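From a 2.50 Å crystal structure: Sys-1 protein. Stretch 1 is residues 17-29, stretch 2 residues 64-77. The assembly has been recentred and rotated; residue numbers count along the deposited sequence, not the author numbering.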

# COMPACT_ATOMS: atom_id res chain seq x y z
N THR A 17 -43.01 -9.20 35.77
CA THR A 17 -42.99 -10.66 35.78
C THR A 17 -41.56 -11.19 35.96
O THR A 17 -40.89 -11.52 34.98
CB THR A 17 -43.58 -11.25 34.48
OG1 THR A 17 -44.64 -10.41 34.00
CG2 THR A 17 -44.11 -12.65 34.71
N PRO A 18 -41.09 -11.30 37.21
CA PRO A 18 -39.69 -11.64 37.47
C PRO A 18 -39.37 -13.13 37.34
O PRO A 18 -38.19 -13.51 37.35
CB PRO A 18 -39.50 -11.18 38.91
CG PRO A 18 -40.83 -11.43 39.54
CD PRO A 18 -41.85 -11.13 38.46
N ASP A 19 -40.41 -13.97 37.22
CA ASP A 19 -40.25 -15.42 37.10
C ASP A 19 -39.50 -15.83 35.82
O ASP A 19 -39.95 -15.53 34.71
CB ASP A 19 -41.61 -16.13 37.17
CG ASP A 19 -41.50 -17.62 36.85
OD1 ASP A 19 -41.01 -18.39 37.71
OD2 ASP A 19 -41.90 -18.02 35.74
N PRO A 20 -38.37 -16.54 35.99
CA PRO A 20 -37.47 -16.94 34.91
C PRO A 20 -38.16 -17.72 33.80
O PRO A 20 -37.97 -17.41 32.63
CB PRO A 20 -36.45 -17.82 35.63
CG PRO A 20 -36.45 -17.31 37.03
CD PRO A 20 -37.89 -17.00 37.30
N MSE A 21 -38.95 -18.72 34.16
CA MSE A 21 -39.58 -19.58 33.16
C MSE A 21 -40.62 -18.83 32.33
O MSE A 21 -40.78 -19.12 31.14
CB MSE A 21 -40.19 -20.82 33.81
CG MSE A 21 -40.02 -22.09 32.97
SE MSE A 21 -38.15 -22.41 32.37
CE MSE A 21 -37.23 -22.42 34.10
N GLN A 22 -41.30 -17.87 32.95
CA GLN A 22 -42.26 -17.04 32.23
C GLN A 22 -41.53 -16.05 31.31
O GLN A 22 -42.01 -15.75 30.21
CB GLN A 22 -43.20 -16.32 33.20
N ARG A 23 -40.38 -15.56 31.77
CA ARG A 23 -39.56 -14.65 30.98
C ARG A 23 -39.08 -15.27 29.67
O ARG A 23 -39.08 -14.62 28.63
CB ARG A 23 -38.37 -14.14 31.79
CG ARG A 23 -38.79 -13.26 32.94
CD ARG A 23 -37.71 -12.34 33.37
NE ARG A 23 -38.30 -11.09 33.83
CZ ARG A 23 -37.65 -9.94 33.94
NH1 ARG A 23 -36.36 -9.86 33.61
NH2 ARG A 23 -38.30 -8.86 34.37
N LEU A 24 -38.70 -16.54 29.74
CA LEU A 24 -38.31 -17.30 28.57
C LEU A 24 -39.48 -17.42 27.59
O LEU A 24 -39.31 -17.17 26.39
CB LEU A 24 -37.80 -18.69 28.98
CG LEU A 24 -37.37 -19.69 27.91
CD1 LEU A 24 -36.27 -19.14 27.00
CD2 LEU A 24 -36.90 -20.97 28.58
N HIS A 25 -40.65 -17.80 28.11
CA HIS A 25 -41.85 -17.93 27.29
C HIS A 25 -42.18 -16.60 26.61
O HIS A 25 -42.51 -16.58 25.42
CB HIS A 25 -43.04 -18.41 28.14
CG HIS A 25 -44.31 -18.59 27.35
ND1 HIS A 25 -44.60 -19.74 26.65
CD2 HIS A 25 -45.35 -17.74 27.14
CE1 HIS A 25 -45.77 -19.60 26.05
NE2 HIS A 25 -46.24 -18.39 26.33
N MSE A 26 -42.09 -15.51 27.36
CA MSE A 26 -42.37 -14.17 26.85
C MSE A 26 -41.39 -13.78 25.73
O MSE A 26 -41.79 -13.19 24.73
CB MSE A 26 -42.35 -13.13 27.98
CG MSE A 26 -43.57 -13.20 28.91
SE MSE A 26 -43.58 -11.87 30.39
CE MSE A 26 -42.08 -12.52 31.46
N ALA A 27 -40.12 -14.15 25.90
CA ALA A 27 -39.10 -13.89 24.87
C ALA A 27 -39.38 -14.63 23.55
O ALA A 27 -39.39 -14.00 22.49
CB ALA A 27 -37.70 -14.20 25.40
N LYS A 28 -39.64 -15.94 23.62
CA LYS A 28 -40.05 -16.71 22.44
C LYS A 28 -41.24 -16.07 21.74
O LYS A 28 -41.26 -15.94 20.52
CB LYS A 28 -40.41 -18.15 22.81
CG LYS A 28 -39.25 -19.00 23.31
CD LYS A 28 -39.73 -20.41 23.69
CE LYS A 28 -38.56 -21.29 24.14
NZ LYS A 28 -39.03 -22.60 24.70
N THR A 29 -42.22 -15.67 22.55
CA THR A 29 -43.44 -15.04 22.07
C THR A 29 -43.13 -13.78 21.26
O THR A 29 -43.53 -13.67 20.10
CB THR A 29 -44.39 -14.73 23.26
OG1 THR A 29 -44.70 -15.95 23.94
CG2 THR A 29 -45.67 -14.06 22.79
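Stretch 2 (64-77) PQPVQLPISYYAQL

Stretch 2 lies on stretch 1 as a loop followed by a helix, packed through mostly apolar side chains and pinned by a hydrogen bond from a tyrosine hydroxyl to a backbone carbonyl in the first turn of the partner helix. Residues 64-70 run in extended and turn-like conformations, with Pro66 alone among them at helical phi/psi values, and Pro70 takes the N-cap position before the helix that begins at Ile71. That helix and helix 20-29 point roughly the same way: their N-to-C directions differ by 27°, and their axes come within 10.3 Å. The backbones are much nearer at Leu24 and Leu77, whose CA atoms are 5.4 Å apart, than at Pro20 and Gln65, whose CA atoms are 8.3 Å apart. The two stretches together bury 524 Å².

Tyr73 is the organizing residue. Its CA-to-CB bond points sideways, but with chi1 in t the ring reaches across to stretch 1, and Tyr73 OH donates to Pro20 O at 2.7 Å. The carbonyl lies at the ring edge, near its plane. Pro20 O also accepts the helical bond from Leu24 N at 3.1 Å, so the tyrosine adds a second donor to a carbonyl already used by the helix. The same ring has apolar neighbours: Pro20 CB is 3.9 Å from Tyr73 CZ and Leu24 CB is 4.0 Å from Tyr73 CE1, while the methyl CE of selenomethionine Met21 stands 4.4 Å from Tyr73 CD1.

The loop covers the start of helix 20-29. Val67 CG2 approaches Pro20 CG at 4.2 Å, and Leu69 CD1 approaches Pro20 CB at 4.1 Å, so the proline ring meets loop and helix together. Gln65 also points toward stretch 1, bringing its OE1 within 4.1 Å of Arg23 CD. Arg23 is itself held by its own stretch, with Arg23 NE donating to Thr17 O at 2.9 Å.

One turn further along, Leu77 takes over from Tyr73. Leu24 CD1 rests 3.8 Å from Leu77 N, a contact with backbone that fits the short CA spacing, and Ala27 CB meets Leu77 CD1 at 3.9 Å. The small alanine side chain points toward stretch 2 here, and the longer leucine reaches it. At the exposed margin, the CA-to-CB bond of Lys28 points sideways, but the end of its side chain comes near Gln76.

The rule to read is division by position: one buried polar anchor at the helix start, then small and branched apolar side chains where the backbones draw close.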

# COMPACT_ATOMS: atom_id res chain seq x y z
N PRO A 64 -28.00 -10.32 34.74
CA PRO A 64 -28.06 -11.49 35.63
C PRO A 64 -29.24 -11.40 36.58
O PRO A 64 -29.55 -10.33 37.10
CB PRO A 64 -26.75 -11.40 36.43
CG PRO A 64 -26.31 -9.97 36.32
CD PRO A 64 -26.79 -9.50 34.98
N GLN A 65 -29.92 -12.53 36.77
CA GLN A 65 -31.00 -12.64 37.74
C GLN A 65 -30.45 -13.32 39.01
O GLN A 65 -29.82 -14.38 38.91
CB GLN A 65 -32.17 -13.44 37.15
CG GLN A 65 -32.51 -13.07 35.72
CD GLN A 65 -33.90 -13.55 35.30
OE1 GLN A 65 -34.85 -13.49 36.08
NE2 GLN A 65 -34.01 -14.03 34.06
N PRO A 66 -30.68 -12.72 40.19
CA PRO A 66 -30.15 -13.17 41.49
C PRO A 66 -30.36 -14.67 41.81
O PRO A 66 -29.48 -15.29 42.41
CB PRO A 66 -30.89 -12.29 42.52
CG PRO A 66 -32.01 -11.63 41.75
CD PRO A 66 -31.51 -11.51 40.35
N VAL A 67 -31.51 -15.22 41.42
CA VAL A 67 -31.75 -16.67 41.48
C VAL A 67 -30.79 -17.42 40.58
O VAL A 67 -30.71 -17.14 39.38
CB VAL A 67 -33.20 -17.06 41.08
CG1 VAL A 67 -34.09 -17.19 42.30
CG2 VAL A 67 -33.79 -16.07 40.06
N GLN A 68 -30.07 -18.38 41.15
CA GLN A 68 -29.10 -19.18 40.40
C GLN A 68 -29.77 -20.11 39.38
O GLN A 68 -30.73 -20.82 39.71
CB GLN A 68 -28.17 -19.96 41.34
CG GLN A 68 -26.94 -20.54 40.65
CD GLN A 68 -26.08 -19.48 39.95
OE1 GLN A 68 -25.31 -18.76 40.60
NE2 GLN A 68 -26.21 -19.39 38.63
N LEU A 69 -29.26 -20.09 38.15
CA LEU A 69 -29.86 -20.80 37.03
C LEU A 69 -28.80 -21.48 36.17
O LEU A 69 -27.67 -20.98 36.07
CB LEU A 69 -30.67 -19.82 36.17
CG LEU A 69 -31.98 -19.28 36.78
CD1 LEU A 69 -32.38 -17.94 36.15
CD2 LEU A 69 -33.10 -20.30 36.66
N PRO A 70 -29.15 -22.62 35.53
CA PRO A 70 -28.19 -23.30 34.66
C PRO A 70 -27.89 -22.50 33.39
O PRO A 70 -28.71 -21.69 32.94
CB PRO A 70 -28.92 -24.59 34.28
CG PRO A 70 -30.38 -24.24 34.38
CD PRO A 70 -30.45 -23.32 35.57
N ILE A 71 -26.70 -22.73 32.83
CA ILE A 71 -26.25 -22.09 31.60
C ILE A 71 -27.23 -22.37 30.47
O ILE A 71 -27.46 -21.51 29.62
CB ILE A 71 -24.82 -22.58 31.24
CG1 ILE A 71 -23.81 -22.07 32.28
CG2 ILE A 71 -24.41 -22.12 29.86
CD1 ILE A 71 -22.64 -23.02 32.54
N SER A 72 -27.81 -23.57 30.48
CA SER A 72 -28.79 -24.00 29.47
C SER A 72 -29.92 -22.99 29.39
O SER A 72 -30.40 -22.66 28.30
CB SER A 72 -29.38 -25.37 29.81
OG SER A 72 -28.61 -26.04 30.80
N TYR A 73 -30.36 -22.52 30.55
CA TYR A 73 -31.44 -21.56 30.62
C TYR A 73 -31.04 -20.24 29.96
O TYR A 73 -31.72 -19.75 29.07
CB TYR A 73 -31.91 -21.33 32.06
CG TYR A 73 -32.84 -20.14 32.14
CD1 TYR A 73 -34.18 -20.27 31.77
CD2 TYR A 73 -32.37 -18.89 32.51
CE1 TYR A 73 -35.03 -19.18 31.79
CE2 TYR A 73 -33.21 -17.79 32.53
CZ TYR A 73 -34.54 -17.94 32.18
OH TYR A 73 -35.37 -16.85 32.20
N TYR A 74 -29.92 -19.68 30.41
CA TYR A 74 -29.47 -18.40 29.92
C TYR A 74 -29.17 -18.40 28.42
O TYR A 74 -29.48 -17.44 27.72
CB TYR A 74 -28.25 -17.92 30.70
CG TYR A 74 -28.54 -17.37 32.08
CD1 TYR A 74 -29.31 -16.21 32.24
CD2 TYR A 74 -28.02 -17.98 33.21
CE1 TYR A 74 -29.56 -15.68 33.52
CE2 TYR A 74 -28.27 -17.47 34.49
CZ TYR A 74 -29.04 -16.32 34.64
OH TYR A 74 -29.28 -15.82 35.90
N ALA A 75 -28.58 -19.49 27.92
CA ALA A 75 -28.31 -19.61 26.48
C ALA A 75 -29.59 -19.57 25.67
O ALA A 75 -29.64 -18.99 24.58
CB ALA A 75 -27.54 -20.87 26.17
N GLN A 76 -30.64 -20.18 26.20
CA GLN A 76 -31.91 -20.23 25.49
C GLN A 76 -32.64 -18.87 25.50
O GLN A 76 -33.15 -18.43 24.47
CB GLN A 76 -32.80 -21.34 26.04
CG GLN A 76 -33.81 -21.83 25.02
CD GLN A 76 -34.71 -22.93 25.54
OE1 GLN A 76 -34.30 -23.75 26.38
NE2 GLN A 76 -35.94 -22.96 25.05
N LEU A 77 -32.65 -18.21 26.64
CA LEU A 77 -33.24 -16.88 26.76
C LEU A 77 -32.51 -15.91 25.85
O LEU A 77 -33.13 -15.31 24.96
CB LEU A 77 -33.21 -16.40 28.22
CG LEU A 77 -33.65 -14.97 28.53
CD1 LEU A 77 -35.13 -14.77 28.28
CD2 LEU A 77 -33.32 -14.64 29.97